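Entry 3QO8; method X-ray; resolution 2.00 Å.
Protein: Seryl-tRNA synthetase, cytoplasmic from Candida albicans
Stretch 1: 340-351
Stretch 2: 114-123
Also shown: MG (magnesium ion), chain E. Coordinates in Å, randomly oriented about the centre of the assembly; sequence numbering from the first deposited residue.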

# COMPACT_ATOMS: atom_id res chain seq x y z
N VAL A 340 -5.18 -16.96 -26.12
CA VAL A 340 -4.83 -16.75 -27.53
C VAL A 340 -3.69 -15.75 -27.69
O VAL A 340 -3.52 -14.86 -26.85
CB VAL A 340 -6.04 -16.26 -28.37
CG1 VAL A 340 -7.11 -17.36 -28.47
CG2 VAL A 340 -6.62 -14.97 -27.78
N SER A 341 -2.94 -15.87 -28.78
CA SER A 341 -1.77 -15.03 -29.01
C SER A 341 -2.06 -13.53 -28.89
O SER A 341 -1.23 -12.77 -28.40
CB SER A 341 -1.14 -15.32 -30.37
OG SER A 341 -2.11 -15.23 -31.40
N GLY A 342 -3.24 -13.12 -29.34
CA GLY A 342 -3.58 -11.70 -29.39
C GLY A 342 -3.85 -11.06 -28.04
O GLY A 342 -3.99 -9.85 -27.96
N GLU A 343 -3.90 -11.89 -27.00
CA GLU A 343 -4.16 -11.43 -25.64
C GLU A 343 -2.96 -11.61 -24.70
O GLU A 343 -3.10 -11.46 -23.48
CB GLU A 343 -5.36 -12.19 -25.07
CG GLU A 343 -6.65 -11.89 -25.78
CD GLU A 343 -7.22 -10.54 -25.37
OE1 GLU A 343 -7.44 -10.35 -24.16
OE2 GLU A 343 -7.42 -9.68 -26.25
N LEU A 344 -1.80 -11.94 -25.24
CA LEU A 344 -0.59 -12.05 -24.43
C LEU A 344 0.07 -10.69 -24.26
O LEU A 344 0.20 -9.94 -25.23
CB LEU A 344 0.42 -13.01 -25.07
CG LEU A 344 -0.02 -14.46 -25.27
CD1 LEU A 344 1.09 -15.26 -25.94
CD2 LEU A 344 -0.43 -15.07 -23.94
N ASN A 345 0.50 -10.36 -23.05
CA ASN A 345 1.34 -9.17 -22.86
C ASN A 345 2.73 -9.42 -23.46
O ASN A 345 3.06 -10.57 -23.76
CB ASN A 345 1.41 -8.75 -21.38
CG ASN A 345 2.29 -9.67 -20.53
OD1 ASN A 345 3.19 -10.33 -21.03
ND2 ASN A 345 2.04 -9.68 -19.22
N ASN A 346 3.52 -8.36 -23.64
CA ASN A 346 4.81 -8.46 -24.31
C ASN A 346 5.74 -9.52 -23.73
O ASN A 346 6.48 -10.17 -24.47
CB ASN A 346 5.56 -7.12 -24.29
CG ASN A 346 4.88 -6.05 -25.12
OD1 ASN A 346 3.96 -6.32 -25.87
ND2 ASN A 346 5.35 -4.81 -24.97
N ALA A 347 5.75 -9.68 -22.42
CA ALA A 347 6.73 -10.55 -21.79
C ALA A 347 6.41 -12.04 -21.97
O ALA A 347 7.31 -12.87 -21.99
CB ALA A 347 6.92 -10.19 -20.29
N ALA A 348 5.13 -12.37 -22.11
CA ALA A 348 4.70 -13.77 -22.08
C ALA A 348 4.90 -14.46 -23.42
O ALA A 348 4.43 -13.98 -24.45
CB ALA A 348 3.23 -13.86 -21.65
N ALA A 349 5.60 -15.60 -23.41
CA ALA A 349 5.68 -16.47 -24.58
C ALA A 349 4.48 -17.43 -24.58
O ALA A 349 4.08 -17.90 -25.64
CB ALA A 349 6.99 -17.25 -24.59
N LYS A 350 3.92 -17.69 -23.41
CA LYS A 350 2.77 -18.58 -23.26
C LYS A 350 2.07 -18.24 -21.96
O LYS A 350 2.73 -17.97 -20.95
CB LYS A 350 3.23 -20.04 -23.22
CG LYS A 350 2.09 -21.07 -23.15
CD LYS A 350 2.65 -22.48 -23.09
CE LYS A 350 1.53 -23.52 -23.06
NZ LYS A 350 0.72 -23.58 -24.32
N LYS A 351 0.73 -18.26 -21.96
CA LYS A 351 -0.02 -17.98 -20.75
C LYS A 351 -1.25 -18.89 -20.59
O LYS A 351 -1.98 -19.13 -21.55
CB LYS A 351 -0.47 -16.53 -20.74
CG LYS A 351 -1.20 -16.11 -19.48
CD LYS A 351 -1.32 -14.60 -19.42
CE LYS A 351 -2.70 -14.16 -19.80
NZ LYS A 351 -2.77 -12.69 -19.95
MG MG E . -0.22 -8.11 -26.63
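Stretch 2 114-123: ESVVDSQDEE

Stretch 2 is extended from Val116 (phi/psi -79°/134°) to Ser119 (-168°/157°), breaks at Gln120 (-101°/1°), and enters a 3-10 segment at Glu122. Stretch 1 opens at Val340 with phi/psi of -64°/153°, then tightens into a 3-10 segment at 341-343, supported by the bond from Glu343 N to Val340 O (3.0 Å). A type I turn from Asn345 to Ala348 follows, out of reach of stretch 2, and the chain enters a strand at Lys350.

The CA register fixes the direction locally. Val340 lies nearest Val117 (5.1 Å between CA atoms), Ser341 nearest Asp118 (5.2 Å between CA atoms) and Gly342 nearest Gln120 (4.3 Å between CA atoms), so numbering rises in the same sense in both stretches here. Two backbone hydrogen bonds hold this alignment: Ser341 N donates to Val117 O (2.9 Å, 162° at the hydrogen) and Gly342 N to Ser119 O (2.9 Å, 144°). Successive amides of the 3-10 segment thus reach alternate carbonyls of the extended chain. Between them, Ser341, with CA-to-CB directed toward stretch 2 and chi1 in p, accepts a hydrogen bond at OG from Ser119 N (3.1 Å, 146°).

The closeness at Gly342 depends on the absence of a side chain. An ideal CB would stand 2.5 Å from Gln120 OE1 and 2.8 Å from Ser119 O, a clash with both. Although Gln120 has its CA-to-CB bond directed away, its chain folds back through m, m rotamers to bring OE1 within 3.5 Å of Gly342 CA. Water 1 joins the same pair, lying 2.6 Å from Gln120 OE1 and 2.9 Å from Gly342 O.

Val340 has the largest covered area, 95 Å² of a summed 594 Å². Its CG1 is 4.1 Å from Val117 CG1 and 3.6 Å from Asp121 O, while its CB lies 3.4 Å from Ser119 O. Val116, with CA-to-CB directed toward stretch 1, places CG1 3.6 Å from Ser341 N and 4.3 Å from Leu344 CD1, and CG2 3.7 Å from Ala349 O, touching the 3-10 segment, the loop after it and the approach to the strand. Beyond it, Lys350 extends through three t rotamers before a p turn at chi4, and NZ donates to Ser115 OG (2.9 Å).

At the other end, Glu343 OE1 and Glu122 OE2 approach to 2.7 Å, like-charged groups whose protonation the geometry leaves open. Water 2 links Glu343 OE2 (2.5 Å) to Gln120 O (2.8 Å).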

# COMPACT_ATOMS: atom_id res chain seq x y z
N GLU A 114 5.07 -21.80 -30.11
CA GLU A 114 4.36 -22.47 -31.20
C GLU A 114 3.07 -23.17 -30.79
O GLU A 114 2.21 -23.42 -31.63
CB GLU A 114 5.29 -23.46 -31.90
CG GLU A 114 6.35 -22.80 -32.75
CD GLU A 114 5.76 -22.08 -33.95
OE1 GLU A 114 4.55 -22.23 -34.20
OE2 GLU A 114 6.52 -21.36 -34.65
N SER A 115 2.94 -23.51 -29.52
CA SER A 115 1.76 -24.23 -29.07
C SER A 115 0.57 -23.31 -28.81
O SER A 115 -0.53 -23.79 -28.58
CB SER A 115 2.07 -25.03 -27.81
OG SER A 115 2.19 -24.17 -26.69
N VAL A 116 0.79 -21.99 -28.83
CA VAL A 116 -0.28 -21.03 -28.55
C VAL A 116 -1.20 -20.83 -29.76
O VAL A 116 -0.73 -20.67 -30.88
CB VAL A 116 0.30 -19.66 -28.11
CG1 VAL A 116 -0.81 -18.62 -27.94
CG2 VAL A 116 1.09 -19.80 -26.79
N VAL A 117 -2.51 -20.85 -29.52
CA VAL A 117 -3.49 -20.61 -30.58
C VAL A 117 -3.33 -19.21 -31.17
O VAL A 117 -3.28 -18.23 -30.44
CB VAL A 117 -4.94 -20.77 -30.07
CG1 VAL A 117 -5.95 -20.29 -31.13
CG2 VAL A 117 -5.21 -22.21 -29.70
N ASP A 118 -3.24 -19.13 -32.49
CA ASP A 118 -3.10 -17.86 -33.17
C ASP A 118 -4.46 -17.20 -33.42
O ASP A 118 -5.17 -17.57 -34.34
CB ASP A 118 -2.35 -18.06 -34.50
CG ASP A 118 -2.31 -16.80 -35.34
OD1 ASP A 118 -2.73 -15.73 -34.86
OD2 ASP A 118 -1.83 -16.88 -36.49
N SER A 119 -4.80 -16.21 -32.60
CA SER A 119 -6.09 -15.53 -32.74
C SER A 119 -6.16 -14.27 -31.91
O SER A 119 -5.44 -14.13 -30.93
CB SER A 119 -7.23 -16.46 -32.30
OG SER A 119 -8.48 -15.81 -32.41
N GLN A 120 -7.03 -13.35 -32.31
CA GLN A 120 -7.26 -12.14 -31.54
C GLN A 120 -8.52 -12.26 -30.71
O GLN A 120 -8.90 -11.34 -29.99
CB GLN A 120 -7.37 -10.94 -32.49
CG GLN A 120 -6.23 -10.83 -33.48
CD GLN A 120 -4.89 -10.59 -32.81
OE1 GLN A 120 -4.73 -9.69 -31.98
NE2 GLN A 120 -3.90 -11.41 -33.17
N ASP A 121 -9.17 -13.42 -30.80
CA ASP A 121 -10.48 -13.62 -30.19
C ASP A 121 -10.43 -14.68 -29.10
O ASP A 121 -10.21 -15.87 -29.38
CB ASP A 121 -11.49 -14.02 -31.27
CG ASP A 121 -12.92 -14.08 -30.76
OD1 ASP A 121 -13.14 -13.99 -29.53
OD2 ASP A 121 -13.83 -14.24 -31.60
N GLU A 122 -10.64 -14.25 -27.85
CA GLU A 122 -10.63 -15.15 -26.69
C GLU A 122 -11.59 -16.31 -26.82
O GLU A 122 -11.45 -17.31 -26.12
CB GLU A 122 -10.95 -14.38 -25.41
CG GLU A 122 -9.89 -13.41 -24.95
CD GLU A 122 -10.30 -12.67 -23.70
OE1 GLU A 122 -11.25 -13.13 -23.02
OE2 GLU A 122 -9.69 -11.62 -23.40
N GLU A 123 -12.58 -16.17 -27.70
CA GLU A 123 -13.49 -17.28 -27.97
C GLU A 123 -12.68 -18.50 -28.37
O GLU A 123 -13.15 -19.63 -28.22
CB GLU A 123 -14.47 -16.92 -29.10
CG GLU A 123 -15.54 -15.93 -28.69
CD GLU A 123 -16.55 -16.53 -27.72
OE1 GLU A 123 -16.85 -15.88 -26.70
OE2 GLU A 123 -17.05 -17.64 -27.99
O HOH W 1 -5.34 -8.23 -29.91
O HOH W 2 -7.03 -9.71 -28.74
O HOH W 3 -0.47 -10.05 -28.19
O HOH W 4 2.20 -7.86 -27.38
O HOH W 5 -0.09 -6.20 -24.93
O HOH W 6 -0.75 -6.23 -28.07